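Local coordinates for rhamnose ABC transporter, periplasmic rhamnose-binding protein (PDB 4KVF), which probably binds a sugar, likely rhamnose, outside the membrane for uptake by an ABC transporter, at residues A[241-244]-A[245-249]. Sequence-based numbering, arbitrary orientation.
Sequences SRYV and SASSY
Val244 O is gripped twice by Ser247, a single residue just past the end of helix 234-245: Ser247 N donates at 3.2 Å and Ser247 OG gives its hydroxyl proton to the same oxygen at 3.1 Å. Both donors come from the same face of the carbonyl, N well above its plane and OG tilted less steeply from it. The hydroxyl also accepts: Tyr249 N bonds to Ser247 OG at 3.1 Å, nearly straight at 162°, which makes an ST turn. With OG between the backbone N and the carbonyl carbon (chi1 76°), it faces both Val244 O and Tyr249 N. Ser247 CB meanwhile lies over one face of the Tyr243 ring, 4.0 Å from its centroid and displaced toward the rim, a CH-pi contact. Tyr243 reaches it with CG anti to the backbone N (chi1 171°), which sets the ring out from the helix, under Ser247 CB. Its OH then meets the edge of the Tyr249 ring near that ring's plane, 3.8 Å from CE2. With an alanine here in place of Ser247, Tyr249 N would probably lose its acceptor and Val244 O one of its two donors, freeing the turn to shift. Before the exit, Ser245 N still makes a regular helical bond to Ser241 O at 2.8 Å, whereas Ala246 N turns mainly to Tyr243 O at 3.2 Å, with Arg242 O only a weak second acceptor. Elsewhere Tyr243 meets Phe213 of helix 209-222 edge-to-face, Arg242 forms a salt bridge with Asp209, and Ser245 OG bonds Asp270. As donor to the helix end and acceptor from the loop, one hydroxyl thus ties the Val244 carbonyl to the chain leading to strand 254-257 of the four-stranded parallel sheet.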
ATOM      1  N   SER A 241     -12.222  -9.883 -13.303  1.00 35.41           N
ATOM      2  CA  SER A 241     -11.571  -9.908 -14.605  1.00 39.07           C
ATOM      3  C   SER A 241     -11.678 -11.283 -15.231  1.00 35.67           C
ATOM      4  O   SER A 241     -11.938 -11.418 -16.434  1.00 37.58           O
ATOM      5  CB  SER A 241     -10.100  -9.525 -14.470  1.00 42.00           C
ATOM      6  OG  SER A 241      -9.981  -8.255 -13.863  1.00 38.72           O
ATOM      7  N   ARG A 242     -11.479 -12.309 -14.412  1.00 35.84           N
ATOM      8  CA  ARG A 242     -11.563 -13.674 -14.910  1.00 38.30           C
ATOM      9  C   ARG A 242     -12.971 -13.973 -15.408  1.00 38.83           C
ATOM     10  O   ARG A 242     -13.143 -14.641 -16.423  1.00 44.05           O
ATOM     11  CB  ARG A 242     -11.137 -14.693 -13.850  1.00 45.25           C
ATOM     12  CG  ARG A 242     -11.005 -16.110 -14.400  1.00 48.11           C
ATOM     13  CD  ARG A 242     -10.435 -17.071 -13.372  1.00 48.70           C
ATOM     14  NE  ARG A 242     -11.372 -17.338 -12.286  1.00 43.85           N
ATOM     15  CZ  ARG A 242     -11.274 -16.820 -11.068  1.00 43.82           C
ATOM     16  NH1 ARG A 242     -12.178 -17.124 -10.148  1.00 54.02           N
ATOM     17  NH2 ARG A 242     -10.273 -15.998 -10.766  1.00 42.63           N
ATOM     18  N   TYR A 243     -13.981 -13.474 -14.701  1.00 42.61           N
ATOM     19  CA  TYR A 243     -15.347 -13.656 -15.177  1.00 37.67           C
ATOM     20  C   TYR A 243     -15.577 -12.900 -16.476  1.00 41.45           C
ATOM     21  O   TYR A 243     -16.055 -13.464 -17.451  1.00 44.53           O
ATOM     22  CB  TYR A 243     -16.400 -13.209 -14.163  1.00 38.20           C
ATOM     23  CG  TYR A 243     -17.767 -13.212 -14.801  1.00 38.42           C
ATOM     24  CD1 TYR A 243     -18.389 -14.403 -15.120  1.00 41.44           C
ATOM     25  CD2 TYR A 243     -18.417 -12.027 -15.125  1.00 40.23           C
ATOM     26  CE1 TYR A 243     -19.629 -14.424 -15.728  1.00 50.85           C
ATOM     27  CE2 TYR A 243     -19.666 -12.038 -15.741  1.00 44.47           C
ATOM     28  CZ  TYR A 243     -20.266 -13.239 -16.034  1.00 49.48           C
ATOM     29  OH  TYR A 243     -21.506 -13.266 -16.638  1.00 54.18           O
ATOM     30  N   VAL A 244     -15.264 -11.608 -16.475  1.00 41.62           N
ATOM     31  CA  VAL A 244     -15.497 -10.779 -17.655  1.00 38.23           C
ATOM     32  C   VAL A 244     -14.739 -11.291 -18.885  1.00 47.81           C
ATOM     33  O   VAL A 244     -15.284 -11.313 -19.988  1.00 50.94           O
ATOM     34  CB  VAL A 244     -15.202  -9.290 -17.362  1.00 40.80           C
ATOM     35  CG1 VAL A 244     -15.213  -8.473 -18.638  1.00 46.60           C
ATOM     36  CG2 VAL A 244     -16.235  -8.752 -16.376  1.00 41.20           C
ATOM     37  N   SER A 245     -13.507 -11.751 -18.678  1.00 48.04           N
ATOM     38  CA  SER A 245     -12.673 -12.261 -19.766  1.00 48.62           C
ATOM     39  C   SER A 245     -13.315 -13.432 -20.504  1.00 54.46           C
ATOM     40  O   SER A 245     -13.155 -13.577 -21.718  1.00 62.28           O
ATOM     41  CB  SER A 245     -11.301 -12.672 -19.226  1.00 56.43           C
ATOM     42  OG  SER A 245     -10.428 -13.045 -20.279  1.00 58.87           O
ATOM     43  N   ALA A 246     -14.057 -14.259 -19.777  1.00 51.27           N
ATOM     44  CA  ALA A 246     -14.640 -15.461 -20.369  1.00 53.65           C
ATOM     45  C   ALA A 246     -16.157 -15.358 -20.539  1.00 56.21           C
ATOM     46  O   ALA A 246     -16.847 -16.372 -20.654  1.00 58.22           O
ATOM     47  CB  ALA A 246     -14.276 -16.682 -19.538  1.00 58.62           C
ATOM     48  N   SER A 247     -16.670 -14.130 -20.567  1.00 49.40           N
ATOM     49  CA  SER A 247     -18.106 -13.897 -20.697  1.00 57.61           C
ATOM     50  C   SER A 247     -18.412 -13.003 -21.891  1.00 58.13           C
ATOM     51  O   SER A 247     -17.505 -12.508 -22.560  1.00 59.39           O
ATOM     52  CB  SER A 247     -18.643 -13.214 -19.440  1.00 56.00           C
ATOM     53  OG  SER A 247     -18.281 -11.848 -19.447  1.00 53.45           O
ATOM     54  N   SER A 248     -19.700 -12.765 -22.118  1.00 56.82           N
ATOM     55  CA  SER A 248     -20.157 -11.911 -23.209  1.00 65.01           C
ATOM     56  C   SER A 248     -20.072 -10.422 -22.873  1.00 63.04           C
ATOM     57  O   SER A 248     -20.528  -9.582 -23.648  1.00 68.28           O
ATOM     58  CB  SER A 248     -21.592 -12.277 -23.597  1.00 67.31           C
ATOM     59  OG  SER A 248     -22.442 -12.284 -22.460  1.00 72.20           O
ATOM     60  N   TYR A 249     -19.493 -10.098 -21.722  1.00 52.76           N
ATOM     61  CA  TYR A 249     -19.349  -8.704 -21.308  1.00 47.95           C
ATOM     62  C   TYR A 249     -17.953  -8.182 -21.623  1.00 51.12           C
ATOM     63  O   TYR A 249     -17.647  -7.018 -21.366  1.00 63.72           O
ATOM     64  CB  TYR A 249     -19.652  -8.549 -19.814  1.00 50.55           C
ATOM     65  CG  TYR A 249     -21.092  -8.840 -19.462  1.00 57.05           C
ATOM     66  CD1 TYR A 249     -22.085  -7.898 -19.698  1.00 54.07           C
ATOM     67  CD2 TYR A 249     -21.463 -10.056 -18.899  1.00 51.84           C
ATOM     68  CE1 TYR A 249     -23.405  -8.153 -19.383  1.00 52.52           C
ATOM     69  CE2 TYR A 249     -22.788 -10.324 -18.581  1.00 51.80           C
ATOM     70  CZ  TYR A 249     -23.754  -9.366 -18.829  1.00 58.30           C
ATOM     71  OH  TYR A 249     -25.071  -9.614 -18.519  1.00 63.71           O
TER